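Local coordinates for NegoA.19184.a (Neisseria gonorrhoeae, PDB 5UEB), which is of unknown function and belongs to the DUF4265 family, pairing a small antiparallel beta meander with an alpha-beta unit that resembles a ferredoxin-like fold, at residues I80-L85 and L111-P116; L13-Y18 and L66-L71. All coordinates share one frame; numbering follows the deposited sequence.

Contact 1: residues I80-L85 and L111-P116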
ATOM      1  N   ILE B  80       3.232 -16.639  -2.721  1.00 10.77           N
ATOM      2  CA  ILE B  80       3.772 -16.851  -4.064  1.00 11.09           C
ATOM      3  C   ILE B  80       2.656 -17.439  -4.915  1.00 13.25           C
ATOM      4  O   ILE B  80       2.041 -18.436  -4.522  1.00 14.84           O
ATOM      5  CB  ILE B  80       4.979 -17.813  -4.037  1.00 10.32           C
ATOM      6  CG1 ILE B  80       6.075 -17.314  -3.080  1.00 11.11           C
ATOM      7  CG2 ILE B  80       5.516 -18.024  -5.458  1.00 12.93           C
ATOM      8  CD1 ILE B  80       6.671 -15.969  -3.448  1.00 13.17           C
ATOM      9  N   ASN B  81       2.392 -16.826  -6.073  1.00 13.04           N
ATOM     10  CA  ASN B  81       1.427 -17.346  -7.042  1.00 13.25           C
ATOM     11  C   ASN B  81       2.193 -18.163  -8.073  1.00 13.88           C
ATOM     12  O   ASN B  81       3.237 -17.719  -8.561  1.00 13.84           O
ATOM     13  CB  ASN B  81       0.710 -16.229  -7.801  1.00 15.15           C
ATOM     14  CG  ASN B  81       0.065 -15.170  -6.906  1.00 14.45           C
ATOM     15  OD1 ASN B  81       0.035 -13.998  -7.274  1.00 15.66           O
ATOM     16  ND2 ASN B  81      -0.497 -15.577  -5.763  1.00 12.58           N
ATOM     17  N   ILE B  82       1.683 -19.346  -8.414  1.00 15.41           N
ATOM     18  CA  ILE B  82       2.353 -20.233  -9.369  1.00 13.91           C
ATOM     19  C   ILE B  82       1.314 -20.747 -10.348  1.00 15.54           C
ATOM     20  O   ILE B  82       0.276 -21.273  -9.935  1.00 17.82           O
ATOM     21  CB  ILE B  82       3.031 -21.438  -8.685  1.00 16.26           C
ATOM     22  CG1 ILE B  82       3.938 -20.990  -7.534  1.00 16.09           C
ATOM     23  CG2 ILE B  82       3.791 -22.279  -9.734  1.00 14.48           C
ATOM     24  CD1 ILE B  82       4.553 -22.148  -6.748  1.00 14.61           C
ATOM     25  N   VAL B  83       1.605 -20.640 -11.641  1.00 15.33           N
ATOM     26  CA  VAL B  83       0.733 -21.196 -12.668  1.00 16.07           C
ATOM     27  C   VAL B  83       1.559 -22.125 -13.545  1.00 15.14           C
ATOM     28  O   VAL B  83       2.728 -21.840 -13.833  1.00 17.94           O
ATOM     29  CB  VAL B  83       0.033 -20.090 -13.481  1.00 19.62           C
ATOM     30  CG1 VAL B  83       1.026 -19.270 -14.230  1.00 19.46           C
ATOM     31  CG2 VAL B  83      -0.980 -20.694 -14.443  1.00 23.92           C
ATOM     32  N   VAL B  84       0.968 -23.256 -13.944  1.00 17.82           N
ATOM     33  CA  VAL B  84       1.673 -24.260 -14.731  1.00 18.55           C
ATOM     34  C   VAL B  84       0.913 -24.557 -16.017  1.00 21.01           C
ATOM     35  O   VAL B  84      -0.286 -24.289 -16.153  1.00 21.81           O
ATOM     36  CB  VAL B  84       1.979 -25.566 -13.956  1.00 19.31           C
ATOM     37  CG1 VAL B  84       2.938 -25.295 -12.822  1.00 21.42           C
ATOM     38  CG2 VAL B  84       0.692 -26.192 -13.434  1.00 21.22           C
ATOM     39  N   LEU B  85       1.646 -25.131 -16.969  1.00 23.30           N
ATOM     40  CA  LEU B  85       1.057 -25.499 -18.249  1.00 26.27           C
ATOM     41  C   LEU B  85       0.098 -26.673 -18.098  1.00 29.89           C
ATOM     42  O   LEU B  85      -0.994 -26.670 -18.680  1.00 29.84           O
ATOM     43  CB  LEU B  85       2.176 -25.843 -19.232  1.00 28.66           C
ATOM     44  CG  LEU B  85       2.101 -25.273 -20.644  1.00 39.88           C
ATOM     45  CD1 LEU B  85       1.925 -23.768 -20.598  1.00 44.25           C
ATOM     46  CD2 LEU B  85       3.361 -25.642 -21.409  1.00 43.06           C
ATOM     47  N   LEU B 111      -1.759 -22.359  -8.174  1.00 15.19           N
ATOM     48  CA  LEU B 111      -1.606 -22.457  -6.735  1.00 15.02           C
ATOM     49  C   LEU B 111      -1.166 -21.113  -6.195  1.00 12.71           C
ATOM     50  O   LEU B 111      -0.390 -20.399  -6.833  1.00 15.01           O
ATOM     51  CB  LEU B 111      -0.475 -23.446  -6.358  1.00 20.46           C
ATOM     52  CG  LEU B 111      -0.702 -24.948  -6.466  1.00 24.50           C
ATOM     53  CD1 LEU B 111       0.582 -25.690  -6.129  1.00 23.11           C
ATOM     54  CD2 LEU B 111      -1.833 -25.363  -5.534  1.00 24.94           C
ATOM     55  N   SER B 112      -1.650 -20.774  -5.011  0.73 11.21           N
ATOM     56  CA  SER B 112      -1.022 -19.744  -4.204  0.73 12.19           C
ATOM     57  C   SER B 112      -0.446 -20.424  -2.971  0.73 14.49           C
ATOM     58  O   SER B 112      -1.129 -21.232  -2.330  0.73 15.58           O
ATOM     59  CB  SER B 112      -2.029 -18.653  -3.846  0.73 12.84           C
ATOM     60  OG  SER B 112      -1.386 -17.451  -3.506  0.73 11.54           O
ATOM     61  N   VAL B 113       0.812 -20.111  -2.661  1.00 13.06           N
ATOM     62  CA  VAL B 113       1.598 -20.816  -1.655  1.00 14.24           C
ATOM     63  C   VAL B 113       1.991 -19.845  -0.559  1.00 13.38           C
ATOM     64  O   VAL B 113       2.500 -18.754  -0.842  1.00 12.53           O
ATOM     65  CB  VAL B 113       2.851 -21.447  -2.285  1.00 13.99           C
ATOM     66  CG1 VAL B 113       3.646 -22.214  -1.233  1.00 15.95           C
ATOM     67  CG2 VAL B 113       2.453 -22.340  -3.461  1.00 18.27           C
ATOM     68  N   ASN B 114       1.775 -20.253   0.690  1.00 12.06           N
ATOM     69  CA  ASN B 114       2.230 -19.510   1.855  1.00 11.83           C
ATOM     70  C   ASN B 114       3.545 -20.093   2.345  1.00 13.65           C
ATOM     71  O   ASN B 114       3.634 -21.302   2.594  1.00 16.83           O
ATOM     72  CB  ASN B 114       1.226 -19.612   3.004  1.00 11.58           C
ATOM     73  CG  ASN B 114       1.652 -18.795   4.192  1.00 13.13           C
ATOM     74  OD1 ASN B 114       1.487 -17.576   4.202  1.00 13.50           O
ATOM     75  ND2 ASN B 114       2.236 -19.457   5.199  1.00 16.12           N
ATOM     76  N   PHE B 115       4.551 -19.233   2.505  1.00 13.11           N
ATOM     77  CA  PHE B 115       5.801 -19.620   3.143  1.00 12.32           C
ATOM     78  C   PHE B 115       6.001 -18.854   4.443  1.00 14.98           C
ATOM     79  O   PHE B 115       5.908 -17.617   4.452  1.00 16.27           O
ATOM     80  CB  PHE B 115       7.006 -19.361   2.219  1.00 15.36           C
ATOM     81  CG  PHE B 115       7.080 -20.286   1.042  1.00 13.50           C
ATOM     82  CD1 PHE B 115       7.442 -21.614   1.212  1.00 15.07           C
ATOM     83  CD2 PHE B 115       6.792 -19.832  -0.236  1.00 15.39           C
ATOM     84  CE1 PHE B 115       7.509 -22.472   0.129  1.00 17.76           C
ATOM     85  CE2 PHE B 115       6.863 -20.690  -1.329  1.00 16.93           C
ATOM     86  CZ  PHE B 115       7.228 -22.010  -1.147  1.00 17.07           C
ATOM     87  N   PRO B 116       6.308 -19.538   5.541  1.00 15.08           N
ATOM     88  CA  PRO B 116       6.613 -18.849   6.801  1.00 15.85           C
ATOM     89  C   PRO B 116       7.876 -18.018   6.668  1.00 17.67           C
ATOM     90  O   PRO B 116       8.635 -18.178   5.696  1.00 16.87           O
ATOM     91  CB  PRO B 116       6.821 -20.009   7.788  1.00 19.60           C
ATOM     92  CG  PRO B 116       6.121 -21.183   7.170  1.00 18.25           C
ATOM     93  CD  PRO B 116       6.280 -21.001   5.692  1.00 14.28           C
TER
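I80, I82, L111 and V113 line one face of an antiparallel strand pair in the four-stranded sheet. Along the chain the elements of this part run beta-alpha-beta-beta-alpha-beta, and the strand order 2-3-1-4 across the sheet is consistent with a ferredoxin-like fold. I80 pairs with V113 and I82 with L111, both as hydrogen-bonded pairs. Two backbone bonds join each pair.

On this face the side chains of I82 and V113 cross obliquely. I82 CD1 meets V113 CG2 at 3.9 Å. V113 CG1 is anti to the backbone N (chi1 -178°) and lies over one face of the F115 ring, offset toward the rim. The hydrocarbon layer continues onto Y120 from I80 and onto I103 from L111 and V113.

The other face is polar here. N81 and S112 form the non-hydrogen-bonded pair between the two isoleucine pairs. S112 has two conformers. In one of them its OG hydrogen-bonds P45 O, its main partner, and the approach of N81 ND2 is weak and doubtful.

Back on the apolar face, I80 comes at the edge of the F115 ring, in its plane, with I80 CG1 3.9 Å from F115 CD2.

Contact 2: residues L13-Y18 and L66-L71. With EDO (1,2-ethanediol), chain M.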
ATOM      1  N   LEU B  13     -14.182 -10.866   4.141  1.00 11.26           N
ATOM      2  CA  LEU B  13     -13.751  -9.547   3.707  1.00 12.62           C
ATOM      3  C   LEU B  13     -13.586  -9.559   2.195  1.00 11.63           C
ATOM      4  O   LEU B  13     -13.073 -10.532   1.639  1.00 13.09           O
ATOM      5  CB  LEU B  13     -12.377  -9.305   4.327  1.00 17.88           C
ATOM      6  CG  LEU B  13     -11.816  -7.909   4.266  1.00 25.41           C
ATOM      7  CD1 LEU B  13     -12.814  -7.005   4.926  1.00 29.73           C
ATOM      8  CD2 LEU B  13     -10.508  -7.932   5.003  1.00 20.17           C
ATOM      9  N   THR B  14     -14.005  -8.479   1.526  1.00 10.76           N
ATOM     10  CA  THR B  14     -13.715  -8.289   0.103  1.00 10.22           C
ATOM     11  C   THR B  14     -12.501  -7.376  -0.060  1.00 11.52           C
ATOM     12  O   THR B  14     -12.451  -6.294   0.521  1.00 11.71           O
ATOM     13  CB  THR B  14     -14.918  -7.691  -0.627  1.00 16.78           C
ATOM     14  OG1 THR B  14     -16.017  -8.605  -0.551  1.00 17.57           O
ATOM     15  CG2 THR B  14     -14.581  -7.423  -2.104  1.00 16.41           C
ATOM     16  N   VAL B  15     -11.513  -7.834  -0.831  1.00 11.30           N
ATOM     17  CA  VAL B  15     -10.356  -7.026  -1.201  1.00 13.19           C
ATOM     18  C   VAL B  15     -10.556  -6.569  -2.638  1.00 10.76           C
ATOM     19  O   VAL B  15     -10.626  -7.400  -3.552  1.00 12.83           O
ATOM     20  CB  VAL B  15      -9.049  -7.829  -1.083  1.00 13.33           C
ATOM     21  CG1 VAL B  15      -7.842  -6.938  -1.412  1.00 16.03           C
ATOM     22  CG2 VAL B  15      -8.903  -8.416   0.297  1.00 16.36           C
ATOM     23  N   VAL B  16     -10.656  -5.258  -2.845  1.00 11.89           N
ATOM     24  CA  VAL B  16     -10.693  -4.683  -4.187  1.00 11.99           C
ATOM     25  C   VAL B  16      -9.259  -4.395  -4.609  1.00 14.15           C
ATOM     26  O   VAL B  16      -8.475  -3.831  -3.833  1.00 17.53           O
ATOM     27  CB  VAL B  16     -11.547  -3.404  -4.217  1.00 14.27           C
ATOM     28  CG1 VAL B  16     -11.587  -2.817  -5.625  1.00 17.05           C
ATOM     29  CG2 VAL B  16     -12.959  -3.691  -3.742  1.00 17.09           C
ATOM     30  N   TYR B  17      -8.894  -4.829  -5.814  1.00 12.32           N
ATOM     31  CA  TYR B  17      -7.517  -4.687  -6.275  1.00 12.31           C
ATOM     32  C   TYR B  17      -7.526  -4.556  -7.792  1.00 12.98           C
ATOM     33  O   TYR B  17      -8.538  -4.797  -8.451  1.00 12.98           O
ATOM     34  CB  TYR B  17      -6.647  -5.881  -5.819  1.00 12.74           C
ATOM     35  CG  TYR B  17      -7.062  -7.200  -6.432  1.00 13.79           C
ATOM     36  CD1 TYR B  17      -8.150  -7.916  -5.938  1.00 13.45           C
ATOM     37  CD2 TYR B  17      -6.370  -7.731  -7.513  1.00 14.03           C
ATOM     38  CE1 TYR B  17      -8.554  -9.104  -6.521  1.00 13.52           C
ATOM     39  CE2 TYR B  17      -6.761  -8.937  -8.102  1.00 12.54           C
ATOM     40  CZ  TYR B  17      -7.853  -9.619  -7.594  1.00 14.66           C
ATOM     41  OH  TYR B  17      -8.251 -10.798  -8.185  1.00 15.39           O
ATOM     42  N   TYR B  18      -6.383  -4.171  -8.346  1.00 13.78           N
ATOM     43  CA  TYR B  18      -6.188  -4.196  -9.788  1.00 15.69           C
ATOM     44  C   TYR B  18      -5.415  -5.454 -10.144  1.00 15.06           C
ATOM     45  O   TYR B  18      -4.394  -5.766  -9.511  1.00 16.62           O
ATOM     46  CB  TYR B  18      -5.470  -2.941 -10.287  1.00 15.17           C
ATOM     47  CG  TYR B  18      -6.343  -1.713 -10.240  1.00 17.40           C
ATOM     48  CD1 TYR B  18      -7.252  -1.443 -11.256  1.00 14.93           C
ATOM     49  CD2 TYR B  18      -6.274  -0.831  -9.166  1.00 21.97           C
ATOM     50  CE1 TYR B  18      -8.066  -0.319 -11.214  1.00 17.70           C
ATOM     51  CE2 TYR B  18      -7.075   0.293  -9.117  1.00 22.32           C
ATOM     52  CZ  TYR B  18      -7.970   0.544 -10.139  1.00 24.14           C
ATOM     53  OH  TYR B  18      -8.769   1.662 -10.088  1.00 24.08           O
ATOM     54  N   LEU B  66     -18.218  -5.967   4.212  1.00 14.73           N
ATOM     55  CA  LEU B  66     -16.933  -5.553   4.771  1.00 12.03           C
ATOM     56  C   LEU B  66     -15.834  -5.590   3.716  1.00 12.63           C
ATOM     57  O   LEU B  66     -15.722  -6.559   2.952  1.00 14.44           O
ATOM     58  CB  LEU B  66     -16.518  -6.437   5.951  1.00 11.73           C
ATOM     59  CG  LEU B  66     -17.513  -6.515   7.105  1.00 12.63           C
ATOM     60  CD1 LEU B  66     -16.963  -7.463   8.168  1.00 15.09           C
ATOM     61  CD2 LEU B  66     -17.818  -5.145   7.717  1.00 13.95           C
ATOM     62  N   PHE B  67     -15.008  -4.539   3.699  1.00 11.26           N
ATOM     63  CA  PHE B  67     -13.963  -4.366   2.692  1.00 11.51           C
ATOM     64  C   PHE B  67     -12.610  -4.124   3.340  1.00 14.31           C
ATOM     65  O   PHE B  67     -12.510  -3.435   4.353  1.00 14.12           O
ATOM     66  CB  PHE B  67     -14.278  -3.197   1.754  1.00 14.10           C
ATOM     67  CG  PHE B  67     -15.498  -3.420   0.935  1.00 15.23           C
ATOM     68  CD1 PHE B  67     -16.747  -3.031   1.404  1.00 16.86           C
ATOM     69  CD2 PHE B  67     -15.402  -4.046  -0.296  1.00 17.20           C
ATOM     70  CE1 PHE B  67     -17.883  -3.252   0.643  1.00 19.35           C
ATOM     71  CE2 PHE B  67     -16.527  -4.272  -1.061  1.00 20.30           C
ATOM     72  CZ  PHE B  67     -17.773  -3.875  -0.585  1.00 22.13           C
ATOM     73  N   PHE B  68     -11.565  -4.678   2.728  1.00 13.40           N
ATOM     74  CA  PHE B  68     -10.207  -4.374   3.161  1.00 13.59           C
ATOM     75  C   PHE B  68      -9.964  -2.875   3.043  1.00 12.50           C
ATOM     76  O   PHE B  68     -10.293  -2.264   2.022  1.00 14.80           O
ATOM     77  CB  PHE B  68      -9.215  -5.110   2.254  1.00 12.31           C
ATOM     78  CG  PHE B  68      -7.786  -4.633   2.395  1.00 12.09           C
ATOM     79  CD1 PHE B  68      -6.985  -5.106   3.427  1.00 14.87           C
ATOM     80  CD2 PHE B  68      -7.250  -3.726   1.500  1.00 18.28           C
ATOM     81  CE1 PHE B  68      -5.678  -4.670   3.562  1.00 12.87           C
ATOM     82  CE2 PHE B  68      -5.939  -3.279   1.630  1.00 18.42           C
ATOM     83  CZ  PHE B  68      -5.148  -3.765   2.663  1.00 15.55           C
ATOM     84  N   ASP B  69      -9.364  -2.282   4.072  1.00 13.64           N
ATOM     85  CA  ASP B  69      -8.952  -0.886   3.987  1.00 13.99           C
ATOM     86  C   ASP B  69      -7.443  -0.699   3.978  1.00 14.69           C
ATOM     87  O   ASP B  69      -6.911  -0.046   3.074  1.00 16.81           O
ATOM     88  CB  ASP B  69      -9.568  -0.035   5.102  1.00 15.94           C
ATOM     89  CG  ASP B  69      -9.385   1.446   4.835  1.00 19.63           C
ATOM     90  OD1 ASP B  69     -10.169   2.003   4.041  1.00 26.69           O
ATOM     91  OD2 ASP B  69      -8.435   2.037   5.369  1.00 20.06           O
ATOM     92  N   HIS B  70      -6.739  -1.227   4.981  1.00 13.48           N
ATOM     93  CA  HIS B  70      -5.286  -1.123   5.021  1.00 14.31           C
ATOM     94  C   HIS B  70      -4.728  -2.189   5.951  1.00 12.96           C
ATOM     95  O   HIS B  70      -5.446  -2.765   6.773  1.00 15.16           O
ATOM     96  CB  HIS B  70      -4.818   0.286   5.435  1.00 16.49           C
ATOM     97  CG  HIS B  70      -5.266   0.713   6.802  1.00 17.05           C
ATOM     98  ND1 HIS B  70      -6.478   1.331   7.032  1.00 19.53           N
ATOM     99  CD2 HIS B  70      -4.643   0.649   8.004  1.00 19.62           C
ATOM    100  CE1 HIS B  70      -6.590   1.613   8.318  1.00 21.92           C
ATOM    101  NE2 HIS B  70      -5.490   1.209   8.932  1.00 21.78           N
ATOM    102  N   LEU B  71      -3.435  -2.456   5.791  1.00 13.80           N
ATOM    103  CA  LEU B  71      -2.737  -3.430   6.622  1.00 13.13           C
ATOM    104  C   LEU B  71      -2.502  -2.854   8.016  1.00 14.41           C
ATOM    105  O   LEU B  71      -2.112  -1.691   8.164  1.00 19.35           O
ATOM    106  CB  LEU B  71      -1.392  -3.767   5.961  1.00 14.85           C
ATOM    107  CG  LEU B  71      -0.501  -4.792   6.665  1.00 15.84           C
ATOM    108  CD1 LEU B  71      -1.141  -6.165   6.647  1.00 14.20           C
ATOM    109  CD2 LEU B  71       0.885  -4.824   6.004  1.00 16.30           C
TER
HETATM  110  C1  EDO M 206     -17.650  -9.575   1.992  0.50 19.56           C
HETATM  111  O1  EDO M 206     -17.402  -8.232   1.552  0.50 21.81           O
HETATM  112  C2  EDO M 206     -18.998  -9.607   2.702  0.50 24.40           C
HETATM  113  O2  EDO M 206     -18.924  -8.793   3.879  0.50 24.17           O
HETATM  114  O   HOH W   1     -10.600  -3.192  -0.644  1.00 20.46           O
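L13 and T14 meet L66, F67 and F68 where the first and last strands of the five-stranded antiparallel meander come together. The two strands run in the same general sense but at 52°, and they form a single bridge. This meeting is consistent with a sheet curled into a small barrel.

The tight part lies around that bridge. T14 N gives a nearly straight bond to L66 O (2.9 Å, 174°), and F68 N returns one to T14 O (2.9 Å). One residue thus grips both sides of F67, as in a parallel bridge. L13 packs alongside the F67-F68 peptide, its CD1 3.3 Å from F67 C. Its CG is anti to the backbone N (chi1 -168°). The L13 side chain also touches V57 and I59. V15 CG2 touches F68 CB at 3.9 Å. The side chains of T14 and F67 lie side by side and point the same way, with T14 CB 3.7 Å from F67 CD2. H8 of the second subunit, a tag residue, stacks on the F67 ring.

Beyond F68 the strands splay. A water spans the gap, accepting from V16 N (3.0 Å) and donating to F68 O (2.8 Å). At the other end 1,2-ethanediol, probably from the crystallisation liquor, takes a bond from L66 N and gives one to L66 O.

The seam therefore rests on two direct backbone bonds and apolar contacts, with a water bridge at one end; at the other, water may take the place of 1,2-ethanediol in solution.

How the contacts relate
From the N terminus, strand 10-18 starts the antiparallel meander. The chain then passes through strands 24-33, 39-41 and 56-62 before strand 65-73 returns to the first. Contact 2 closes that 47-residue excursion, which holds no helix. Strand 78-84 follows directly and opens the second sheet. Helix 90-98 and strand 102-105 come next, and strand 110-115 then pairs back in contact 1, closing a shorter loop of 25 residues. The two closures run in series and neither nest nor cross. The centres of the two contacts lie about 21 Å apart, on opposite sides of the chain's centre. Contact 2 joins the ends of the meander, and contact 1 joins the two middle strands of the four-stranded sheet.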